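PDB 5H2A: KLLA0C04147p from Kluyveromyces lactis, which probably binds and transfers sterols as an OSBP-family protein, Osh1, of which this chain is the ankyrin-repeat (ANK) domain. Local coordinates for residues Ile120-Leu125 with Val147-Tyr152; Ala154-Glu159 with Glu183-Asn188. All coordinates share one frame; numbering follows the deposited sequence.

Contact 1: residues Ile120-Leu125 with Val147-Tyr152; sequences INDCIL and VARANY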
ATOM      1  N   ILE A 120       1.081  -6.580   2.527  1.00 18.47           N
ATOM      2  CA  ILE A 120       0.022  -6.873   1.568  1.00 20.46           C
ATOM      3  C   ILE A 120      -0.730  -5.589   1.244  1.00 22.12           C
ATOM      4  O   ILE A 120      -0.877  -4.697   2.085  1.00 20.41           O
ATOM      5  CB  ILE A 120      -0.943  -7.943   2.107  1.00 19.31           C
ATOM      6  CG1 ILE A 120      -1.731  -8.592   0.965  1.00 15.23           C
ATOM      7  CG2 ILE A 120      -1.912  -7.334   3.134  1.00 18.33           C
ATOM      8  CD1 ILE A 120      -0.826  -9.427  -0.001  1.00 17.57           C
ATOM      9  N   ASN A 121      -1.175  -5.469   0.001  1.00 18.26           N
ATOM     10  CA  ASN A 121      -2.069  -4.382  -0.389  1.00 20.01           C
ATOM     11  C   ASN A 121      -3.313  -5.012  -1.017  1.00 20.41           C
ATOM     12  O   ASN A 121      -3.323  -5.342  -2.209  1.00 18.07           O
ATOM     13  CB  ASN A 121      -1.378  -3.399  -1.332  1.00 19.13           C
ATOM     14  CG  ASN A 121      -2.236  -2.182  -1.611  1.00 21.66           C
ATOM     15  OD1 ASN A 121      -3.407  -2.148  -1.238  1.00 20.18           O
ATOM     16  ND2 ASN A 121      -1.676  -1.195  -2.288  1.00 19.04           N
ATOM     17  N   ASP A 122      -4.368  -5.176  -0.206  1.00 18.44           N
ATOM     18  CA  ASP A 122      -5.637  -5.711  -0.670  1.00 16.54           C
ATOM     19  C   ASP A 122      -6.531  -4.654  -1.317  1.00 21.78           C
ATOM     20  O   ASP A 122      -7.731  -4.925  -1.509  1.00 20.35           O
ATOM     21  CB  ASP A 122      -6.387  -6.400   0.480  1.00 16.88           C
ATOM     22  CG  ASP A 122      -6.780  -5.436   1.595  1.00 21.73           C
ATOM     23  OD1 ASP A 122      -6.244  -4.307   1.665  1.00 20.32           O
ATOM     24  OD2 ASP A 122      -7.637  -5.819   2.414  1.00 23.15           O
ATOM     25  N   CYS A 123      -5.987  -3.480  -1.660  1.00 20.59           N
ATOM     26  CA  CYS A 123      -6.747  -2.437  -2.352  1.00 20.54           C
ATOM     27  C   CYS A 123      -6.437  -2.346  -3.839  1.00 20.43           C
ATOM     28  O   CYS A 123      -7.087  -1.572  -4.555  1.00 21.13           O
ATOM     29  CB  CYS A 123      -6.480  -1.080  -1.694  1.00 25.40           C
ATOM     30  SG  CYS A 123      -7.079  -1.030   0.005  1.00 25.40           S
ATOM     31  N   ILE A 124      -5.483  -3.130  -4.332  1.00 18.50           N
ATOM     32  CA  ILE A 124      -5.058  -3.023  -5.727  1.00 17.85           C
ATOM     33  C   ILE A 124      -6.173  -3.467  -6.668  1.00 20.19           C
ATOM     34  O   ILE A 124      -6.804  -4.517  -6.471  1.00 18.26           O
ATOM     35  CB  ILE A 124      -3.775  -3.843  -5.935  1.00 15.67           C
ATOM     36  CG1 ILE A 124      -2.631  -3.178  -5.154  1.00 16.65           C
ATOM     37  CG2 ILE A 124      -3.473  -3.992  -7.413  1.00 18.48           C
ATOM     38  CD1 ILE A 124      -1.379  -4.013  -5.034  1.00 19.15           C
ATOM     39  N   LEU A 125      -6.426  -2.657  -7.705  1.00 17.39           N
ATOM     40  CA  LEU A 125      -7.419  -2.978  -8.725  1.00 20.51           C
ATOM     41  C   LEU A 125      -6.757  -3.742  -9.865  1.00 21.51           C
ATOM     42  O   LEU A 125      -5.690  -3.343 -10.341  1.00 22.63           O
ATOM     43  CB  LEU A 125      -8.056  -1.698  -9.279  1.00 21.80           C
ATOM     44  CG  LEU A 125      -8.711  -0.786  -8.239  1.00 30.03           C
ATOM     45  CD1 LEU A 125      -9.371   0.420  -8.921  1.00 37.66           C
ATOM     46  CD2 LEU A 125      -9.728  -1.582  -7.465  1.00 25.81           C
ATOM     47  N   VAL A 147     -13.630  -8.982   7.209  1.00 18.58           N
ATOM     48  CA  VAL A 147     -13.338  -8.757   8.624  1.00 19.26           C
ATOM     49  C   VAL A 147     -11.851  -8.515   8.846  1.00 18.48           C
ATOM     50  O   VAL A 147     -11.459  -7.662   9.660  1.00 19.19           O
ATOM     51  CB  VAL A 147     -13.861  -9.927   9.472  1.00 20.12           C
ATOM     52  CG1 VAL A 147     -13.509  -9.676  10.943  1.00 24.40           C
ATOM     53  CG2 VAL A 147     -15.385 -10.055   9.315  1.00 20.84           C
ATOM     54  N   ALA A 148     -10.990  -9.246   8.137  1.00 17.27           N
ATOM     55  CA  ALA A 148      -9.557  -8.992   8.264  1.00 19.08           C
ATOM     56  C   ALA A 148      -9.218  -7.564   7.861  1.00 21.44           C
ATOM     57  O   ALA A 148      -8.393  -6.904   8.510  1.00 16.94           O
ATOM     58  CB  ALA A 148      -8.760  -9.989   7.421  1.00 21.16           C
ATOM     59  N   ARG A 149      -9.842  -7.057   6.800  1.00 18.09           N
ATOM     60  CA  ARG A 149      -9.598  -5.662   6.448  1.00 17.26           C
ATOM     61  C   ARG A 149     -10.081  -4.718   7.546  1.00 15.86           C
ATOM     62  O   ARG A 149      -9.368  -3.784   7.926  1.00 19.12           O
ATOM     63  CB  ARG A 149     -10.270  -5.282   5.123  1.00 17.16           C
ATOM     64  CG  ARG A 149      -9.882  -3.805   4.839  1.00 21.50           C
ATOM     65  CD  ARG A 149     -10.494  -3.234   3.635  1.00 31.88           C
ATOM     66  NE  ARG A 149      -9.858  -3.710   2.422  1.00 29.44           N
ATOM     67  CZ  ARG A 149     -10.224  -3.288   1.226  1.00 38.35           C
ATOM     68  NH1 ARG A 149     -11.197  -2.393   1.126  1.00 34.02           N
ATOM     69  NH2 ARG A 149      -9.641  -3.763   0.143  1.00 27.72           N
ATOM     70  N   ALA A 150     -11.311  -4.921   8.037  1.00 15.50           N
ATOM     71  CA  ALA A 150     -11.830  -4.054   9.096  1.00 17.88           C
ATOM     72  C   ALA A 150     -10.904  -4.044  10.308  1.00 21.66           C
ATOM     73  O   ALA A 150     -10.653  -2.985  10.894  1.00 21.04           O
ATOM     74  CB  ALA A 150     -13.237  -4.492   9.512  1.00 19.42           C
ATOM     75  N   ASN A 151     -10.372  -5.209  10.686  1.00 21.37           N
ATOM     76  CA  ASN A 151      -9.415  -5.285  11.791  1.00 21.78           C
ATOM     77  C   ASN A 151      -8.154  -4.492  11.498  1.00 27.13           C
ATOM     78  O   ASN A 151      -7.609  -3.811  12.380  1.00 23.07           O
ATOM     79  CB  ASN A 151      -9.033  -6.738  12.058  1.00 22.66           C
ATOM     80  CG  ASN A 151     -10.162  -7.529  12.641  1.00 22.26           C
ATOM     81  OD1 ASN A 151     -11.153  -6.963  13.084  1.00 25.93           O
ATOM     82  ND2 ASN A 151     -10.021  -8.850  12.646  1.00 27.50           N
ATOM     83  N   TYR A 152      -7.650  -4.603  10.274  1.00 18.70           N
ATOM     84  CA  TYR A 152      -6.444  -3.883   9.917  1.00 18.86           C
ATOM     85  C   TYR A 152      -6.692  -2.383   9.936  1.00 19.95           C
ATOM     86  O   TYR A 152      -5.843  -1.612  10.405  1.00 21.03           O
ATOM     87  CB  TYR A 152      -5.964  -4.322   8.534  1.00 16.62           C
ATOM     88  CG  TYR A 152      -4.699  -3.599   8.167  1.00 19.34           C
ATOM     89  CD1 TYR A 152      -3.468  -4.033   8.648  1.00 20.50           C
ATOM     90  CD2 TYR A 152      -4.733  -2.471   7.365  1.00 20.62           C
ATOM     91  CE1 TYR A 152      -2.292  -3.364   8.320  1.00 23.51           C
ATOM     92  CE2 TYR A 152      -3.573  -1.790   7.038  1.00 19.75           C
ATOM     93  CZ  TYR A 152      -2.354  -2.250   7.514  1.00 23.92           C
ATOM     94  OH  TYR A 152      -1.209  -1.570   7.184  1.00 24.47           O
TER
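The guanidinium of R149 has the SG of C123 over one face, 3.7 Å above the plane and offset toward the rim. At the edge, in the plane, lies the backbone O of D122. NH2 gives that O a weak hydrogen bond of 2.8 Å, with an N-H...O angle of only 119°. The salt bridge is straighter. R149 NE reaches D122 OD2 at 3.1 Å with an angle of 173°, and OD2 lies in the guanidinium plane. The carboxylate is turned 76° against that plane. NE meets OD2 from above the carboxylate plane. R149 leaves the helix with CG anti to the backbone N, and a bend at chi3 turns the guanidinium to the loop. D122 and C123 are the middle residues of a type I turn from N121 to I124. N121 OD1 braces the turn as an Asx turn, accepting from C123 N at 2.9 Å. R149 NH2 also bonds Q131 OE1, and D122 OD1 forms a second salt bridge with R180 NE. Replacing R149 by alanine would probably cost D122 OD2 this salt bridge and Q131 OE1 this donor. Here an arginine of helix 139-165 grips a turn within the ankyrin-repeat sequence, in the loop after helix 108-115. M115 of helix 108-115 packs on D122, while helix 179-184 touches the loop through R180 and L184.

Contact 2: residues Ala154-Glu159 with Glu183-Asn188; sequences AEIAQE and ELLDIN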
ATOM      1  N   ALA A 154      -8.898  -0.784  11.757  1.00 21.32           N
ATOM      2  CA  ALA A 154      -8.986  -0.372  13.155  1.00 22.61           C
ATOM      3  C   ALA A 154      -7.602  -0.189  13.768  1.00 25.12           C
ATOM      4  O   ALA A 154      -7.350   0.794  14.480  1.00 22.97           O
ATOM      5  CB  ALA A 154      -9.803  -1.399  13.942  1.00 22.94           C
ATOM      6  N   GLU A 155      -6.679  -1.114  13.490  1.00 20.75           N
ATOM      7  CA  GLU A 155      -5.360  -1.035  14.094  1.00 20.46           C
ATOM      8  C   GLU A 155      -4.560   0.133  13.534  1.00 25.62           C
ATOM      9  O   GLU A 155      -3.959   0.900  14.292  1.00 22.00           O
ATOM     10  CB  GLU A 155      -4.616  -2.352  13.887  1.00 26.74           C
ATOM     11  CG  GLU A 155      -5.247  -3.500  14.654  1.00 37.33           C
ATOM     12  CD  GLU A 155      -4.545  -4.816  14.402  1.00 58.67           C
ATOM     13  OE1 GLU A 155      -4.389  -5.190  13.216  1.00 56.71           O
ATOM     14  OE2 GLU A 155      -4.143  -5.468  15.394  1.00 68.63           O
ATOM     15  N   ILE A 156      -4.531   0.289  12.206  1.00 17.88           N
ATOM     16  CA  ILE A 156      -3.710   1.358  11.641  1.00 16.94           C
ATOM     17  C   ILE A 156      -4.310   2.735  11.942  1.00 20.11           C
ATOM     18  O   ILE A 156      -3.572   3.718  12.095  1.00 18.23           O
ATOM     19  CB  ILE A 156      -3.499   1.118  10.132  1.00 18.91           C
ATOM     20  CG1 ILE A 156      -2.335   1.950   9.609  1.00 23.79           C
ATOM     21  CG2 ILE A 156      -4.794   1.384   9.311  1.00 15.88           C
ATOM     22  CD1 ILE A 156      -0.992   1.451  10.105  1.00 27.65           C
ATOM     23  N   ALA A 157      -5.637   2.842  12.045  1.00 17.16           N
ATOM     24  CA  ALA A 157      -6.226   4.130  12.418  1.00 23.27           C
ATOM     25  C   ALA A 157      -5.860   4.509  13.849  1.00 21.82           C
ATOM     26  O   ALA A 157      -5.645   5.692  14.150  1.00 19.35           O
ATOM     27  CB  ALA A 157      -7.752   4.092  12.245  1.00 19.93           C
ATOM     28  N   GLN A 158      -5.772   3.513  14.735  1.00 20.68           N
ATOM     29  CA  GLN A 158      -5.303   3.764  16.098  1.00 24.80           C
ATOM     30  C   GLN A 158      -3.826   4.151  16.106  1.00 23.22           C
ATOM     31  O   GLN A 158      -3.414   5.085  16.819  1.00 20.77           O
ATOM     32  CB  GLN A 158      -5.569   2.515  16.947  1.00 28.58           C
ATOM     33  CG  GLN A 158      -5.225   2.609  18.420  1.00 42.75           C
ATOM     34  CD  GLN A 158      -5.627   1.325  19.144  1.00 60.67           C
ATOM     35  OE1 GLN A 158      -4.986   0.283  18.981  1.00 65.93           O
ATOM     36  NE2 GLN A 158      -6.718   1.385  19.907  1.00 60.87           N
ATOM     37  N   GLU A 159      -3.015   3.469  15.291  1.00 21.17           N
ATOM     38  CA  GLU A 159      -1.604   3.828  15.170  1.00 19.31           C
ATOM     39  C   GLU A 159      -1.434   5.240  14.599  1.00 21.04           C
ATOM     40  O   GLU A 159      -0.584   6.010  15.069  1.00 19.90           O
ATOM     41  CB  GLU A 159      -0.882   2.791  14.304  1.00 21.84           C
ATOM     42  CG  GLU A 159       0.607   3.066  14.152  1.00 26.58           C
ATOM     43  CD  GLU A 159       1.356   1.948  13.425  1.00 33.55           C
ATOM     44  OE1 GLU A 159       2.561   2.118  13.144  1.00 31.45           O
ATOM     45  OE2 GLU A 159       0.745   0.897  13.146  1.00 30.80           O
ATOM     46  N   GLU A 183      -4.741   4.360   1.219  1.00 19.13           N
ATOM     47  CA  GLU A 183      -6.128   4.110   0.817  1.00 23.43           C
ATOM     48  C   GLU A 183      -7.063   3.912   2.012  1.00 23.57           C
ATOM     49  O   GLU A 183      -8.220   4.353   1.980  1.00 21.71           O
ATOM     50  CB  GLU A 183      -6.199   2.874  -0.091  1.00 27.19           C
ATOM     51  CG  GLU A 183      -5.637   3.082  -1.480  1.00 49.77           C
ATOM     52  CD  GLU A 183      -6.189   4.338  -2.126  1.00 63.77           C
ATOM     53  OE1 GLU A 183      -7.431   4.510  -2.107  1.00 62.07           O
ATOM     54  OE2 GLU A 183      -5.383   5.150  -2.637  1.00 68.18           O
ATOM     55  N   LEU A 184      -6.599   3.232   3.063  1.00 22.26           N
ATOM     56  CA  LEU A 184      -7.495   2.826   4.146  1.00 21.66           C
ATOM     57  C   LEU A 184      -7.611   3.857   5.268  1.00 21.93           C
ATOM     58  O   LEU A 184      -8.472   3.706   6.146  1.00 21.27           O
ATOM     59  CB  LEU A 184      -7.032   1.483   4.723  1.00 18.59           C
ATOM     60  CG  LEU A 184      -7.162   0.339   3.703  1.00 22.43           C
ATOM     61  CD1 LEU A 184      -6.756  -0.990   4.315  1.00 24.92           C
ATOM     62  CD2 LEU A 184      -8.569   0.271   3.142  1.00 25.85           C
ATOM     63  N   LEU A 185      -6.767   4.871   5.279  1.00 17.66           N
ATOM     64  CA  LEU A 185      -6.862   5.954   6.255  1.00 16.66           C
ATOM     65  C   LEU A 185      -7.532   7.160   5.608  1.00 22.07           C
ATOM     66  O   LEU A 185      -7.341   7.427   4.418  1.00 20.24           O
ATOM     67  CB  LEU A 185      -5.475   6.338   6.764  1.00 14.89           C
ATOM     68  CG  LEU A 185      -4.738   5.303   7.609  1.00 22.93           C
ATOM     69  CD1 LEU A 185      -3.279   5.716   7.756  1.00 19.61           C
ATOM     70  CD2 LEU A 185      -5.398   5.177   8.998  1.00 23.37           C
ATOM     71  N   ASP A 186      -8.327   7.876   6.390  1.00 20.32           N
ATOM     72  CA  ASP A 186      -9.019   9.076   5.927  1.00 20.19           C
ATOM     73  C   ASP A 186      -8.535  10.211   6.823  1.00 17.79           C
ATOM     74  O   ASP A 186      -9.050  10.395   7.931  1.00 19.76           O
ATOM     75  CB  ASP A 186     -10.535   8.908   6.008  1.00 23.90           C
ATOM     76  CG  ASP A 186     -11.292  10.121   5.485  1.00 28.72           C
ATOM     77  OD1 ASP A 186     -10.655  11.130   5.118  1.00 22.81           O
ATOM     78  OD2 ASP A 186     -12.534  10.059   5.449  1.00 30.21           O
ATOM     79  N   ILE A 187      -7.542  10.966   6.355  1.00 18.56           N
ATOM     80  CA  ILE A 187      -7.018  12.056   7.172  1.00 18.75           C
ATOM     81  C   ILE A 187      -8.061  13.145   7.384  1.00 20.10           C
ATOM     82  O   ILE A 187      -7.886  14.003   8.256  1.00 22.98           O
ATOM     83  CB  ILE A 187      -5.716  12.594   6.533  1.00 18.28           C
ATOM     84  CG1 ILE A 187      -4.865  13.368   7.556  1.00 18.17           C
ATOM     85  CG2 ILE A 187      -6.013  13.464   5.309  1.00 18.23           C
ATOM     86  CD1 ILE A 187      -3.504  13.749   6.982  1.00 20.56           C
ATOM     87  N   ASN A 188      -9.164  13.113   6.635  1.00 17.05           N
ATOM     88  CA  ASN A 188     -10.233  14.096   6.782  1.00 20.06           C
ATOM     89  C   ASN A 188     -11.424  13.575   7.573  1.00 21.22           C
ATOM     90  O   ASN A 188     -12.483  14.216   7.574  1.00 22.86           O
ATOM     91  CB  ASN A 188     -10.662  14.583   5.400  1.00 22.67           C
ATOM     92  CG  ASN A 188      -9.538  15.329   4.699  1.00 27.16           C
ATOM     93  OD1 ASN A 188      -9.087  16.369   5.183  1.00 28.85           O
ATOM     94  ND2 ASN A 188      -9.050  14.781   3.596  1.00 25.32           N
TER
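A157 and L185 bring the two backbones nearest each other, with 6.5 Å between their CA atoms. The segment 154-159 is helical throughout and belongs to the long helix 139-165. Helix 179-184 ends at L184, and L185 is the first residue to leave helical backbone angles (phi/psi -101°/144°). D186 OD1 accepts a 2.9 Å hydrogen bond from N188 N, an Asx turn that ties the two residues together just past the contact. No hydrogen bond crosses between the segments, and the contact is apolar. One methyl of L185, CD2, does the touching. It sits against the helix backbone, 3.7 Å from A157 CA and 3.8 Å from A157 N. The CB of A157 lies beside the same methyl at 4.2 Å, and the small alanine probably allows this close approach. From the preceding residue, the CG2 branch of I156 meets L185 CD2 at 3.9 Å. The side chains of I156 and L185 cross at about a right angle. L185 holds CG anti to its carbonyl carbon (chi1 -67°), which directs the branch at the helix. I175 of helix 169-176 packs on both I156 and L185, and L176 also touches L185. F160, one residue past the segment on helix 139-165, adds a further apolar neighbour, so the contact belongs to the packing among helices 139-165, 169-176 and 179-184 of the ankyrin-repeat domain.

Overall arrangement
Both contacts use helix 139-165, and their centres are about 12 Å apart. Along the chain they come in series. Contact 1 is polar and brings a loop onto the helix. Contact 2 is apolar and brings in the end of helix 179-184. That helix end joins them directly. L184 CD2 lies 3.7 Å from C123 SG and 4.0 Å from R149 CD, while L184 CD1 packs 3.9 Å from Y152 CD2. E183 CB also reaches C123 SG, at 4.0 Å. R180 of the same helix makes a cation-pi contact with Y152. Helix 139-165 thus carries both contacts, and L184 bridges them.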